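Local structure of 1-deoxy-D-xylulose 5-phosphate reductoisomerase (Zymomonas mobilis, 1R0K) at residues N53-I59 against S76-G82; L86-M91 against K108-A113; V168-T174 against H247-L253. The protein catalyses the NADPH-dependent rearrangement and reduction of 1-deoxy-D-xylulose 5-phosphate to 2-C-methyl-D-erythritol 4-phosphate, a metal-dependent step of isoprenoid biosynthesis. All blocks are in the same frame, centred on the assembly; numbering follows the deposited sequence.

Interaction 1: N53-I59 against S76-G82; sequences NAKRAVI and SVEAAAG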
ATOM      1  N   ASN B  53      14.486 -30.008 -15.552  1.00 24.04           N
ATOM      2  CA  ASN B  53      15.678 -30.790 -15.248  1.00 25.09           C
ATOM      3  C   ASN B  53      15.808 -30.919 -13.731  1.00 24.70           C
ATOM      4  O   ASN B  53      16.895 -30.767 -13.172  1.00 23.26           O
ATOM      5  CB  ASN B  53      16.916 -30.092 -15.819  1.00 26.61           C
ATOM      6  CG  ASN B  53      18.161 -30.952 -15.746  1.00 29.88           C
ATOM      7  OD1 ASN B  53      19.278 -30.459 -15.910  1.00 32.49           O
ATOM      8  ND2 ASN B  53      17.978 -32.246 -15.507  1.00 31.14           N
ATOM      9  N   ALA B  54      14.685 -31.187 -13.074  1.00 24.14           N
ATOM     10  CA  ALA B  54      14.658 -31.332 -11.623  1.00 24.92           C
ATOM     11  C   ALA B  54      15.526 -32.506 -11.198  1.00 24.93           C
ATOM     12  O   ALA B  54      15.691 -33.471 -11.945  1.00 24.62           O
ATOM     13  CB  ALA B  54      13.225 -31.538 -11.144  1.00 23.29           C
ATOM     14  N   LYS B  55      16.080 -32.422  -9.993  1.00 24.81           N
ATOM     15  CA  LYS B  55      16.928 -33.490  -9.486  1.00 24.61           C
ATOM     16  C   LYS B  55      16.090 -34.661  -8.998  1.00 22.16           C
ATOM     17  O   LYS B  55      16.506 -35.813  -9.085  1.00 23.20           O
ATOM     18  CB  LYS B  55      17.812 -32.974  -8.348  1.00 27.57           C
ATOM     19  CG  LYS B  55      18.738 -34.035  -7.777  1.00 32.33           C
ATOM     20  CD  LYS B  55      19.612 -33.484  -6.667  1.00 37.01           C
ATOM     21  CE  LYS B  55      20.478 -34.582  -6.062  1.00 38.47           C
ATOM     22  NZ  LYS B  55      21.319 -34.073  -4.943  1.00 41.55           N
ATOM     23  N   ARG B  56      14.899 -34.370  -8.496  1.00 20.15           N
ATOM     24  CA  ARG B  56      14.036 -35.429  -7.994  1.00 18.74           C
ATOM     25  C   ARG B  56      12.565 -35.068  -8.095  1.00 17.39           C
ATOM     26  O   ARG B  56      12.195 -33.904  -7.965  1.00 17.27           O
ATOM     27  CB  ARG B  56      14.389 -35.726  -6.535  1.00 19.74           C
ATOM     28  CG  ARG B  56      13.569 -36.845  -5.908  1.00 19.47           C
ATOM     29  CD  ARG B  56      13.975 -37.058  -4.460  1.00 20.09           C
ATOM     30  NE  ARG B  56      15.411 -37.284  -4.333  1.00 17.94           N
ATOM     31  CZ  ARG B  56      16.046 -37.424  -3.176  1.00 20.53           C
ATOM     32  NH1 ARG B  56      15.372 -37.367  -2.034  1.00 17.80           N
ATOM     33  NH2 ARG B  56      17.361 -37.612  -3.160  1.00 20.82           N
ATOM     34  N   ALA B  57      11.736 -36.078  -8.334  1.00 16.90           N
ATOM     35  CA  ALA B  57      10.293 -35.907  -8.426  1.00 16.75           C
ATOM     36  C   ALA B  57       9.669 -36.907  -7.463  1.00 18.93           C
ATOM     37  O   ALA B  57      10.009 -38.090  -7.474  1.00 17.63           O
ATOM     38  CB  ALA B  57       9.815 -36.177  -9.845  1.00 19.65           C
ATOM     39  N   VAL B  58       8.753 -36.438  -6.628  1.00 18.90           N
ATOM     40  CA  VAL B  58       8.124 -37.323  -5.664  1.00 17.56           C
ATOM     41  C   VAL B  58       6.619 -37.368  -5.813  1.00 19.22           C
ATOM     42  O   VAL B  58       5.953 -36.333  -5.835  1.00 18.09           O
ATOM     43  CB  VAL B  58       8.454 -36.897  -4.220  1.00 16.35           C
ATOM     44  CG1 VAL B  58       7.938 -37.937  -3.237  1.00 17.78           C
ATOM     45  CG2 VAL B  58       9.950 -36.714  -4.057  1.00 17.06           C
ATOM     46  N   ILE B  59       6.084 -38.577  -5.932  1.00 19.62           N
ATOM     47  CA  ILE B  59       4.647 -38.747  -6.026  1.00 20.46           C
ATOM     48  C   ILE B  59       4.224 -39.225  -4.634  1.00 21.23           C
ATOM     49  O   ILE B  59       4.730 -40.223  -4.128  1.00 22.14           O
ATOM     50  CB  ILE B  59       4.272 -39.776  -7.126  1.00 20.71           C
ATOM     51  CG1 ILE B  59       2.763 -39.742  -7.374  1.00 19.20           C
ATOM     52  CG2 ILE B  59       4.748 -41.172  -6.740  1.00 20.80           C
ATOM     53  CD1 ILE B  59       2.280 -38.435  -7.957  1.00 17.97           C
ATOM     54  N   SER B  76      17.291 -37.804 -16.227  1.00 36.34           N
ATOM     55  CA  SER B  76      18.204 -37.796 -15.096  1.00 36.31           C
ATOM     56  C   SER B  76      17.466 -37.393 -13.824  1.00 34.91           C
ATOM     57  O   SER B  76      18.082 -37.068 -12.810  1.00 36.00           O
ATOM     58  CB  SER B  76      19.360 -36.833 -15.368  1.00 37.43           C
ATOM     59  OG  SER B  76      18.879 -35.592 -15.855  1.00 40.73           O
ATOM     60  N   VAL B  77      16.139 -37.420 -13.887  1.00 32.97           N
ATOM     61  CA  VAL B  77      15.306 -37.063 -12.748  1.00 31.00           C
ATOM     62  C   VAL B  77      15.107 -38.261 -11.824  1.00 31.24           C
ATOM     63  O   VAL B  77      14.640 -39.316 -12.254  1.00 31.06           O
ATOM     64  CB  VAL B  77      13.915 -36.577 -13.198  1.00 30.04           C
ATOM     65  CG1 VAL B  77      13.084 -36.191 -11.982  1.00 28.82           C
ATOM     66  CG2 VAL B  77      14.054 -35.400 -14.150  1.00 27.45           C
ATOM     67  N   GLU B  78      15.463 -38.091 -10.554  1.00 30.30           N
ATOM     68  CA  GLU B  78      15.307 -39.148  -9.562  1.00 30.44           C
ATOM     69  C   GLU B  78      13.823 -39.324  -9.270  1.00 28.93           C
ATOM     70  O   GLU B  78      13.071 -38.350  -9.233  1.00 29.35           O
ATOM     71  CB  GLU B  78      16.034 -38.778  -8.266  1.00 32.50           C
ATOM     72  CG  GLU B  78      17.551 -38.767  -8.364  1.00 35.60           C
ATOM     73  CD  GLU B  78      18.207 -38.134  -7.146  1.00 38.37           C
ATOM     74  OE1 GLU B  78      17.803 -38.460  -6.009  1.00 38.38           O
ATOM     75  OE2 GLU B  78      19.135 -37.314  -7.324  1.00 40.68           O
ATOM     76  N   ALA B  79      13.405 -40.566  -9.065  1.00 27.50           N
ATOM     77  CA  ALA B  79      12.009 -40.864  -8.772  1.00 24.63           C
ATOM     78  C   ALA B  79      11.851 -41.364  -7.340  1.00 23.51           C
ATOM     79  O   ALA B  79      12.652 -42.165  -6.860  1.00 23.77           O
ATOM     80  CB  ALA B  79      11.485 -41.902  -9.745  1.00 26.23           C
ATOM     81  N   ALA B  80      10.819 -40.881  -6.658  1.00 21.92           N
ATOM     82  CA  ALA B  80      10.554 -41.298  -5.286  1.00 21.36           C
ATOM     83  C   ALA B  80       9.056 -41.240  -5.034  1.00 21.09           C
ATOM     84  O   ALA B  80       8.312 -40.641  -5.812  1.00 21.45           O
ATOM     85  CB  ALA B  80      11.297 -40.396  -4.304  1.00 20.83           C
ATOM     86  N   ALA B  81       8.611 -41.874  -3.955  1.00 20.62           N
ATOM     87  CA  ALA B  81       7.189 -41.888  -3.626  1.00 21.73           C
ATOM     88  C   ALA B  81       6.959 -42.138  -2.143  1.00 21.26           C
ATOM     89  O   ALA B  81       7.847 -42.623  -1.441  1.00 21.20           O
ATOM     90  CB  ALA B  81       6.478 -42.964  -4.450  1.00 22.41           C
ATOM     91  N   GLY B  82       5.762 -41.802  -1.670  1.00 21.45           N
ATOM     92  CA  GLY B  82       5.436 -42.015  -0.270  1.00 20.45           C
ATOM     93  C   GLY B  82       5.574 -40.775   0.589  1.00 21.29           C
ATOM     94  O   GLY B  82       6.259 -39.821   0.215  1.00 20.60           O
TER
HETATM   95  O   HOH W   1      18.845 -35.950 -10.561  1.00 33.80           O
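Strands 56-59 and 78-81 are neighbours in the parallel sheet of the Rossmann-type NADPH-binding domain, joined through helix 65-72 as a beta-alpha-beta unit; the axes of these short strands approach to 4.6 Å at 23°. Asn53, with positive phi, ends the preceding helix in a Schellman motif. Lys55 O accepts from Glu78 N at 2.9 Å and from a water that also donates to Ser76 O. Arg56 NE (3.1 Å) and NH2 (3.0 Å) both donate to Glu78 OE1, a salt bridge. Ala57 bonds on both sides of Ala79, its N to Glu78 O (2.8 Å) and its O from Ala80 N (3.0 Å), as expected of parallel strands. Val58 CG2 packs on Ala80 CB at 3.9 Å, on the face covered by helix 83-90. Ile59 N donates to Ala80 O (3.0 Å); the Ile59 side chain lies about 5 Å from that of Arg40, predicted to bind NADPH. Last, Gly82 N, at the N-cap of helix 83-90, donates to Ile59 O at 3.1 Å.

Interaction 2: L86-M91 against K108-A113; sequences LVEAAM and KATLAA
Two helical segments lie side by side and nearly parallel, with N-to-C directions 20° apart (signed crossing angle -20°) and axes 8.1 Å apart at closest approach. Residues 86-90 lie in the C-terminal part of helix 83-90, with phi/psi near -62/-44 up to Ala89; Met91 has -103/8, its N bonded to Glu88 O at 2.9 Å. Residues 108-113 are helical throughout. The register places Val87 against Ala109 (CA-CA 4.3 Å) and Ala90 against Ala113 (5.1 Å). Leu86 (m, t) rests its CB 4.4 Å from Ala109 CB. Val87, chi1 t, spans two residues of the partner: CG2 meets Lys108 CB at 3.7 Å, and CG1 meets Ala112 CB at 3.8 Å. Ala90 and Ala112 point their CA-CB bonds toward the other segment. Ala90 CB comes within 3.4 Å of Ala109 O, 4.1 Å of Ala109 CB and 4.3 Å of both Ala112 CB and Ala113 CB. Met91, chi1 m, brings CG to 3.8 Å from Ala112 CB. Lys108 (m, m, t, t) turns its amine away to a salt bridge with Glu366 of helix 365-385. Such near-parallel helices, linked through strand 96-99 of the parallel sheet, are characteristic of an alternating alpha/beta, Rossmann-type domain. No hydrogen bond crosses the contact, which buries 278 Å²: small alanine side chains permit the close approach, and van der Waals contact alone joins the segments directly.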
ATOM      1  N   LEU B  86       8.379 -37.264   0.681  1.00 14.32           N
ATOM      2  CA  LEU B  86       8.010 -35.853   0.611  1.00 15.43           C
ATOM      3  C   LEU B  86       8.852 -35.063   1.600  1.00 14.43           C
ATOM      4  O   LEU B  86       9.366 -33.990   1.281  1.00 15.71           O
ATOM      5  CB  LEU B  86       6.527 -35.662   0.949  1.00 14.12           C
ATOM      6  CG  LEU B  86       5.480 -36.216  -0.017  1.00 15.64           C
ATOM      7  CD1 LEU B  86       4.089 -35.968   0.567  1.00 13.37           C
ATOM      8  CD2 LEU B  86       5.615 -35.547  -1.388  1.00 15.63           C
ATOM      9  N   VAL B  87       8.986 -35.593   2.808  1.00 14.33           N
ATOM     10  CA  VAL B  87       9.776 -34.922   3.823  1.00 14.61           C
ATOM     11  C   VAL B  87      11.228 -34.841   3.373  1.00 15.35           C
ATOM     12  O   VAL B  87      11.867 -33.799   3.499  1.00 16.53           O
ATOM     13  CB  VAL B  87       9.691 -35.661   5.173  1.00 16.52           C
ATOM     14  CG1 VAL B  87      10.653 -35.035   6.178  1.00 15.19           C
ATOM     15  CG2 VAL B  87       8.264 -35.595   5.701  1.00 16.44           C
ATOM     16  N   GLU B  88      11.749 -35.937   2.832  1.00 15.42           N
ATOM     17  CA  GLU B  88      13.130 -35.953   2.368  1.00 17.18           C
ATOM     18  C   GLU B  88      13.343 -34.929   1.263  1.00 15.61           C
ATOM     19  O   GLU B  88      14.346 -34.218   1.254  1.00 16.17           O
ATOM     20  CB  GLU B  88      13.515 -37.352   1.884  1.00 20.13           C
ATOM     21  CG  GLU B  88      13.565 -38.381   3.005  1.00 26.41           C
ATOM     22  CD  GLU B  88      13.825 -39.787   2.502  1.00 31.30           C
ATOM     23  OE1 GLU B  88      14.838 -39.993   1.797  1.00 32.65           O
ATOM     24  OE2 GLU B  88      13.015 -40.688   2.812  1.00 33.58           O
ATOM     25  N   ALA B  89      12.399 -34.844   0.330  1.00 15.90           N
ATOM     26  CA  ALA B  89      12.513 -33.871  -0.751  1.00 15.23           C
ATOM     27  C   ALA B  89      12.605 -32.463  -0.163  1.00 15.36           C
ATOM     28  O   ALA B  89      13.401 -31.639  -0.614  1.00 15.55           O
ATOM     29  CB  ALA B  89      11.309 -33.968  -1.679  1.00 15.30           C
ATOM     30  N   ALA B  90      11.790 -32.202   0.855  1.00 14.44           N
ATOM     31  CA  ALA B  90      11.756 -30.899   1.510  1.00 13.61           C
ATOM     32  C   ALA B  90      13.053 -30.591   2.249  1.00 13.32           C
ATOM     33  O   ALA B  90      13.322 -29.441   2.599  1.00 11.52           O
ATOM     34  CB  ALA B  90      10.575 -30.838   2.484  1.00 12.18           C
ATOM     35  N   MET B  91      13.855 -31.623   2.482  1.00 15.11           N
ATOM     36  CA  MET B  91      15.116 -31.464   3.192  1.00 15.76           C
ATOM     37  C   MET B  91      16.319 -31.493   2.256  1.00 17.24           C
ATOM     38  O   MET B  91      17.456 -31.506   2.714  1.00 15.94           O
ATOM     39  CB  MET B  91      15.259 -32.572   4.241  1.00 18.03           C
ATOM     40  CG  MET B  91      14.234 -32.502   5.360  1.00 17.75           C
ATOM     41  SD  MET B  91      14.337 -33.920   6.475  1.00 22.61           S
ATOM     42  CE  MET B  91      15.773 -33.484   7.446  1.00 19.37           C
ATOM     43  N   LYS B 108       4.164 -32.259   7.750  1.00 14.38           N
ATOM     44  CA  LYS B 108       5.503 -32.809   7.941  1.00 15.80           C
ATOM     45  C   LYS B 108       6.567 -32.224   7.021  1.00 14.32           C
ATOM     46  O   LYS B 108       7.638 -31.830   7.478  1.00 13.69           O
ATOM     47  CB  LYS B 108       5.476 -34.327   7.770  1.00 20.32           C
ATOM     48  CG  LYS B 108       4.973 -35.085   8.979  1.00 23.62           C
ATOM     49  CD  LYS B 108       5.977 -35.012  10.106  1.00 28.74           C
ATOM     50  CE  LYS B 108       5.573 -35.906  11.266  1.00 30.71           C
ATOM     51  NZ  LYS B 108       6.604 -35.886  12.343  1.00 33.24           N
ATOM     52  N   ALA B 109       6.279 -32.174   5.724  1.00 13.07           N
ATOM     53  CA  ALA B 109       7.235 -31.638   4.761  1.00 12.52           C
ATOM     54  C   ALA B 109       7.407 -30.138   4.962  1.00 11.53           C
ATOM     55  O   ALA B 109       8.514 -29.609   4.846  1.00 11.48           O
ATOM     56  CB  ALA B 109       6.764 -31.923   3.334  1.00 10.46           C
ATOM     57  N   THR B 110       6.306 -29.457   5.257  1.00 12.17           N
ATOM     58  CA  THR B 110       6.339 -28.013   5.469  1.00 10.87           C
ATOM     59  C   THR B 110       7.232 -27.687   6.661  1.00 11.49           C
ATOM     60  O   THR B 110       8.098 -26.817   6.579  1.00 11.28           O
ATOM     61  CB  THR B 110       4.915 -27.462   5.703  1.00 11.71           C
ATOM     62  OG1 THR B 110       4.120 -27.699   4.533  1.00  8.83           O
ATOM     63  CG2 THR B 110       4.947 -25.970   5.980  1.00 10.47           C
ATOM     64  N   LEU B 111       7.033 -28.395   7.766  1.00 12.22           N
ATOM     65  CA  LEU B 111       7.847 -28.157   8.949  1.00 11.86           C
ATOM     66  C   LEU B 111       9.307 -28.476   8.651  1.00 12.66           C
ATOM     67  O   LEU B 111      10.205 -27.741   9.063  1.00 12.78           O
ATOM     68  CB  LEU B 111       7.367 -29.014  10.117  1.00 11.45           C
ATOM     69  CG  LEU B 111       8.203 -28.882  11.395  1.00 13.55           C
ATOM     70  CD1 LEU B 111       8.398 -27.418  11.742  1.00 14.04           C
ATOM     71  CD2 LEU B 111       7.510 -29.621  12.532  1.00 12.12           C
ATOM     72  N   ALA B 112       9.543 -29.577   7.943  1.00 11.87           N
ATOM     73  CA  ALA B 112      10.904 -29.966   7.595  1.00 13.23           C
ATOM     74  C   ALA B 112      11.601 -28.847   6.822  1.00 13.52           C
ATOM     75  O   ALA B 112      12.737 -28.486   7.133  1.00 14.23           O
ATOM     76  CB  ALA B 112      10.896 -31.251   6.766  1.00 13.77           C
ATOM     77  N   ALA B 113      10.921 -28.301   5.817  1.00 12.32           N
ATOM     78  CA  ALA B 113      11.473 -27.211   5.014  1.00 12.42           C
ATOM     79  C   ALA B 113      11.762 -25.992   5.898  1.00 12.45           C
ATOM     80  O   ALA B 113      12.818 -25.365   5.793  1.00 11.72           O
ATOM     81  CB  ALA B 113      10.492 -26.829   3.911  1.00 12.56           C
TER

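Interaction 3: V168-T174 against H247-L253; sequences VRRIIIT and HSMVEYL
Glu251, chi1 and chi2 both t, takes two arginines: Arg170 NE donates to Glu251 OE1 at 2.7 Å, with Arg170 NH2 on the same oxygen at 2.9 Å, and Arg169 NH1 reaches Glu251 OE2 at 2.9 Å. Arg170 adopts chi1 p and Arg169 chi1 t. Glu281, Ser286 and Leu287 of the second subunit bind Arg169 NH2, Glu251 OE2 and Arg170 NH2 respectively. Glu251 O accepts from Arg169 N at 2.8 Å and weakly from Arg170 N at 3.5 Å, a classic beta bulge with Arg169 phi/psi -95/-43. Beyond it, strands 170-174 and 247-252 run antiparallel (167°, axes 4.7 Å apart at closest approach) at the centre of a four-stranded mixed sheet. Arg170-Glu251 and Ile172-Met249 are hydrogen-bonded pairs, with Glu251 N to Arg170 O and Ile172 N to Met249 O both 2.8 Å; Ile171-Val250 is non-hydrogen-bonded. Ile172 CD1 lies 4.0 Å from Met249 CE, where Phe289 of the second subunit packs. Opposite, Val168 CG2 is 3.9 Å from Val250 CG1.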
ATOM      1  N   VAL B 168       1.610  -0.786  13.855  1.00 15.08           N
ATOM      2  CA  VAL B 168       0.296  -1.171  13.363  1.00 14.19           C
ATOM      3  C   VAL B 168      -0.846  -0.779  14.300  1.00 14.42           C
ATOM      4  O   VAL B 168      -0.814  -1.085  15.492  1.00 13.91           O
ATOM      5  CB  VAL B 168       0.203  -2.708  13.130  1.00 15.59           C
ATOM      6  CG1 VAL B 168      -1.233  -3.097  12.749  1.00 14.08           C
ATOM      7  CG2 VAL B 168       1.165  -3.130  12.038  1.00 17.03           C
ATOM      8  N   ARG B 169      -1.850  -0.098  13.755  1.00 13.82           N
ATOM      9  CA  ARG B 169      -3.028   0.271  14.530  1.00 14.75           C
ATOM     10  C   ARG B 169      -4.069  -0.815  14.286  1.00 13.29           C
ATOM     11  O   ARG B 169      -4.747  -1.262  15.209  1.00 12.88           O
ATOM     12  CB  ARG B 169      -3.592   1.619  14.086  1.00 15.62           C
ATOM     13  CG  ARG B 169      -4.953   1.934  14.704  1.00 17.94           C
ATOM     14  CD  ARG B 169      -5.322   3.382  14.482  1.00 21.28           C
ATOM     15  NE  ARG B 169      -4.446   4.263  15.248  1.00 22.25           N
ATOM     16  CZ  ARG B 169      -3.996   5.431  14.807  1.00 22.62           C
ATOM     17  NH1 ARG B 169      -4.336   5.859  13.598  1.00 21.49           N
ATOM     18  NH2 ARG B 169      -3.218   6.177  15.581  1.00 25.83           N
ATOM     19  N   ARG B 170      -4.196  -1.237  13.032  1.00 12.43           N
ATOM     20  CA  ARG B 170      -5.144  -2.289  12.689  1.00 11.90           C
ATOM     21  C   ARG B 170      -4.803  -2.950  11.360  1.00 12.99           C
ATOM     22  O   ARG B 170      -4.184  -2.342  10.490  1.00 12.77           O
ATOM     23  CB  ARG B 170      -6.578  -1.741  12.622  1.00 13.70           C
ATOM     24  CG  ARG B 170      -6.801  -0.672  11.567  1.00 15.60           C
ATOM     25  CD  ARG B 170      -8.295  -0.421  11.270  1.00 15.67           C
ATOM     26  NE  ARG B 170      -8.447   0.790  10.471  1.00 14.88           N
ATOM     27  CZ  ARG B 170      -9.551   1.167   9.830  1.00 16.48           C
ATOM     28  NH1 ARG B 170     -10.654   0.429   9.865  1.00 14.38           N
ATOM     29  NH2 ARG B 170      -9.548   2.304   9.153  1.00 14.25           N
ATOM     30  N   ILE B 171      -5.182  -4.217  11.233  1.00 11.89           N
ATOM     31  CA  ILE B 171      -4.985  -4.971  10.002  1.00 12.18           C
ATOM     32  C   ILE B 171      -6.400  -5.284   9.525  1.00 11.84           C
ATOM     33  O   ILE B 171      -7.211  -5.846  10.266  1.00 13.08           O
ATOM     34  CB  ILE B 171      -4.216  -6.294  10.234  1.00 13.00           C
ATOM     35  CG1 ILE B 171      -2.737  -5.995  10.500  1.00 13.84           C
ATOM     36  CG2 ILE B 171      -4.378  -7.215   9.025  1.00 10.43           C
ATOM     37  CD1 ILE B 171      -1.870  -7.233  10.657  1.00 15.56           C
ATOM     38  N   ILE B 172      -6.692  -4.898   8.291  1.00  9.67           N
ATOM     39  CA  ILE B 172      -8.009  -5.115   7.720  1.00  9.02           C
ATOM     40  C   ILE B 172      -7.960  -6.248   6.712  1.00  8.79           C
ATOM     41  O   ILE B 172      -7.319  -6.136   5.671  1.00  8.98           O
ATOM     42  CB  ILE B 172      -8.512  -3.854   7.004  1.00  8.98           C
ATOM     43  CG1 ILE B 172      -8.434  -2.653   7.946  1.00 11.51           C
ATOM     44  CG2 ILE B 172      -9.942  -4.066   6.515  1.00  9.53           C
ATOM     45  CD1 ILE B 172      -8.712  -1.334   7.255  1.00  8.37           C
ATOM     46  N   ILE B 173      -8.617  -7.352   7.039  1.00  9.38           N
ATOM     47  CA  ILE B 173      -8.667  -8.478   6.132  1.00 10.08           C
ATOM     48  C   ILE B 173      -9.927  -8.271   5.302  1.00  9.50           C
ATOM     49  O   ILE B 173     -11.038  -8.297   5.827  1.00  9.54           O
ATOM     50  CB  ILE B 173      -8.773  -9.815   6.883  1.00  9.57           C
ATOM     51  CG1 ILE B 173      -7.604  -9.962   7.856  1.00  9.57           C
ATOM     52  CG2 ILE B 173      -8.782 -10.969   5.887  1.00 10.70           C
ATOM     53  CD1 ILE B 173      -7.674 -11.221   8.696  1.00  7.63           C
ATOM     54  N   THR B 174      -9.754  -8.027   4.011  1.00 11.19           N
ATOM     55  CA  THR B 174     -10.906  -7.834   3.144  1.00 10.26           C
ATOM     56  C   THR B 174     -11.535  -9.187   2.850  1.00 10.95           C
ATOM     57  O   THR B 174     -10.850 -10.211   2.853  1.00 10.72           O
ATOM     58  CB  THR B 174     -10.510  -7.134   1.838  1.00  9.70           C
ATOM     59  OG1 THR B 174      -9.366  -7.783   1.268  1.00 10.44           O
ATOM     60  CG2 THR B 174     -10.189  -5.667   2.114  1.00  9.76           C
ATOM     61  N   HIS B 247      -6.913  -6.422  -1.754  1.00 10.04           N
ATOM     62  CA  HIS B 247      -6.668  -7.729  -1.162  1.00 10.98           C
ATOM     63  C   HIS B 247      -6.468  -7.776   0.354  1.00 10.18           C
ATOM     64  O   HIS B 247      -6.488  -8.858   0.939  1.00 10.27           O
ATOM     65  CB  HIS B 247      -5.508  -8.382  -1.914  1.00  9.91           C
ATOM     66  CG  HIS B 247      -5.790  -8.573  -3.375  1.00 10.10           C
ATOM     67  ND1 HIS B 247      -4.846  -8.354  -4.355  1.00 10.29           N
ATOM     68  CD2 HIS B 247      -6.925  -8.937  -4.021  1.00  9.86           C
ATOM     69  CE1 HIS B 247      -5.388  -8.570  -5.541  1.00 12.13           C
ATOM     70  NE2 HIS B 247      -6.648  -8.925  -5.366  1.00 11.89           N
ATOM     71  N   SER B 248      -6.303  -6.600   0.961  1.00 10.14           N
ATOM     72  CA  SER B 248      -6.163  -6.397   2.410  1.00  9.73           C
ATOM     73  C   SER B 248      -5.381  -5.126   2.718  1.00  9.41           C
ATOM     74  O   SER B 248      -4.729  -4.560   1.842  1.00  9.18           O
ATOM     75  CB  SER B 248      -5.530  -7.602   3.116  1.00  8.59           C
ATOM     76  OG  SER B 248      -6.534  -8.571   3.396  1.00 12.00           O
ATOM     77  N   MET B 249      -5.446  -4.665   3.964  1.00  9.80           N
ATOM     78  CA  MET B 249      -4.777  -3.420   4.307  1.00  8.96           C
ATOM     79  C   MET B 249      -4.191  -3.387   5.711  1.00 10.55           C
ATOM     80  O   MET B 249      -4.541  -4.203   6.571  1.00  8.31           O
ATOM     81  CB  MET B 249      -5.772  -2.265   4.160  1.00  9.74           C
ATOM     82  CG  MET B 249      -6.605  -2.312   2.890  1.00 10.58           C
ATOM     83  SD  MET B 249      -7.796  -0.945   2.786  1.00 12.64           S
ATOM     84  CE  MET B 249      -9.289  -1.749   3.325  1.00 14.67           C
ATOM     85  N   VAL B 250      -3.304  -2.419   5.930  1.00  8.02           N
ATOM     86  CA  VAL B 250      -2.672  -2.227   7.230  1.00  8.53           C
ATOM     87  C   VAL B 250      -2.654  -0.736   7.552  1.00  9.64           C
ATOM     88  O   VAL B 250      -2.136   0.066   6.767  1.00 10.56           O
ATOM     89  CB  VAL B 250      -1.204  -2.728   7.245  1.00  8.69           C
ATOM     90  CG1 VAL B 250      -0.581  -2.447   8.604  1.00  6.92           C
ATOM     91  CG2 VAL B 250      -1.141  -4.215   6.937  1.00  7.29           C
ATOM     92  N   GLU B 251      -3.226  -0.355   8.690  1.00 10.41           N
ATOM     93  CA  GLU B 251      -3.208   1.052   9.071  1.00 10.38           C
ATOM     94  C   GLU B 251      -2.108   1.277  10.093  1.00 12.27           C
ATOM     95  O   GLU B 251      -1.935   0.487  11.025  1.00 12.62           O
ATOM     96  CB  GLU B 251      -4.541   1.507   9.676  1.00 12.06           C
ATOM     97  CG  GLU B 251      -4.583   3.026   9.896  1.00 14.12           C
ATOM     98  CD  GLU B 251      -5.844   3.497  10.588  1.00 17.97           C
ATOM     99  OE1 GLU B 251      -6.939   3.025  10.228  1.00 20.29           O
ATOM    100  OE2 GLU B 251      -5.738   4.358  11.488  1.00 19.16           O
ATOM    101  N   TYR B 252      -1.377   2.371   9.908  1.00 11.24           N
ATOM    102  CA  TYR B 252      -0.281   2.737  10.789  1.00 11.78           C
ATOM    103  C   TYR B 252      -0.740   3.786  11.798  1.00 12.09           C
ATOM    104  O   TYR B 252      -1.785   4.414  11.617  1.00 11.83           O
ATOM    105  CB  TYR B 252       0.890   3.274   9.957  1.00  8.80           C
ATOM    106  CG  TYR B 252       1.568   2.211   9.115  1.00 11.63           C
ATOM    107  CD1 TYR B 252       0.871   1.519   8.117  1.00 10.40           C
ATOM    108  CD2 TYR B 252       2.894   1.863   9.350  1.00 11.01           C
ATOM    109  CE1 TYR B 252       1.490   0.501   7.382  1.00 13.35           C
ATOM    110  CE2 TYR B 252       3.519   0.852   8.626  1.00 13.77           C
ATOM    111  CZ  TYR B 252       2.818   0.175   7.648  1.00 12.42           C
ATOM    112  OH  TYR B 252       3.451  -0.830   6.959  1.00 13.07           O
ATOM    113  N   LEU B 253       0.056   3.956  12.852  1.00 13.26           N
ATOM    114  CA  LEU B 253      -0.211   4.902  13.936  1.00 13.86           C
ATOM    115  C   LEU B 253      -0.431   6.336  13.480  1.00 12.91           C
ATOM    116  O   LEU B 253      -1.058   7.122  14.199  1.00 12.88           O
ATOM    117  CB  LEU B 253       0.946   4.892  14.950  1.00 14.50           C
ATOM    118  CG  LEU B 253       1.383   3.563  15.577  1.00 18.38           C
ATOM    119  CD1 LEU B 253       2.450   3.831  16.641  1.00 20.19           C
ATOM    120  CD2 LEU B 253       0.187   2.857  16.194  1.00 19.25           C
TER

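Interactions 1 and 2 belong to the same Rossmann-type domain and are continuous in space: strand 78-81 leads into helix 83-90, and Val58 CG1 of the first packs on Leu86 CD2 of the second at 3.8 Å. Both are partly buried, yet interaction 1, at the sheet edge formed by strand 78-81, is held by main-chain hydrogen bonds and one salt bridge within the chain, whereas interaction 2 is an apolar helix pair. Interaction 3 stands apart, its centre 42 Å from that of interaction 1 and 33 Å from that of interaction 2, across the chain's centre. It is buried and antiparallel, and its charges continue into the second subunit, which touches neither of the other two contacts.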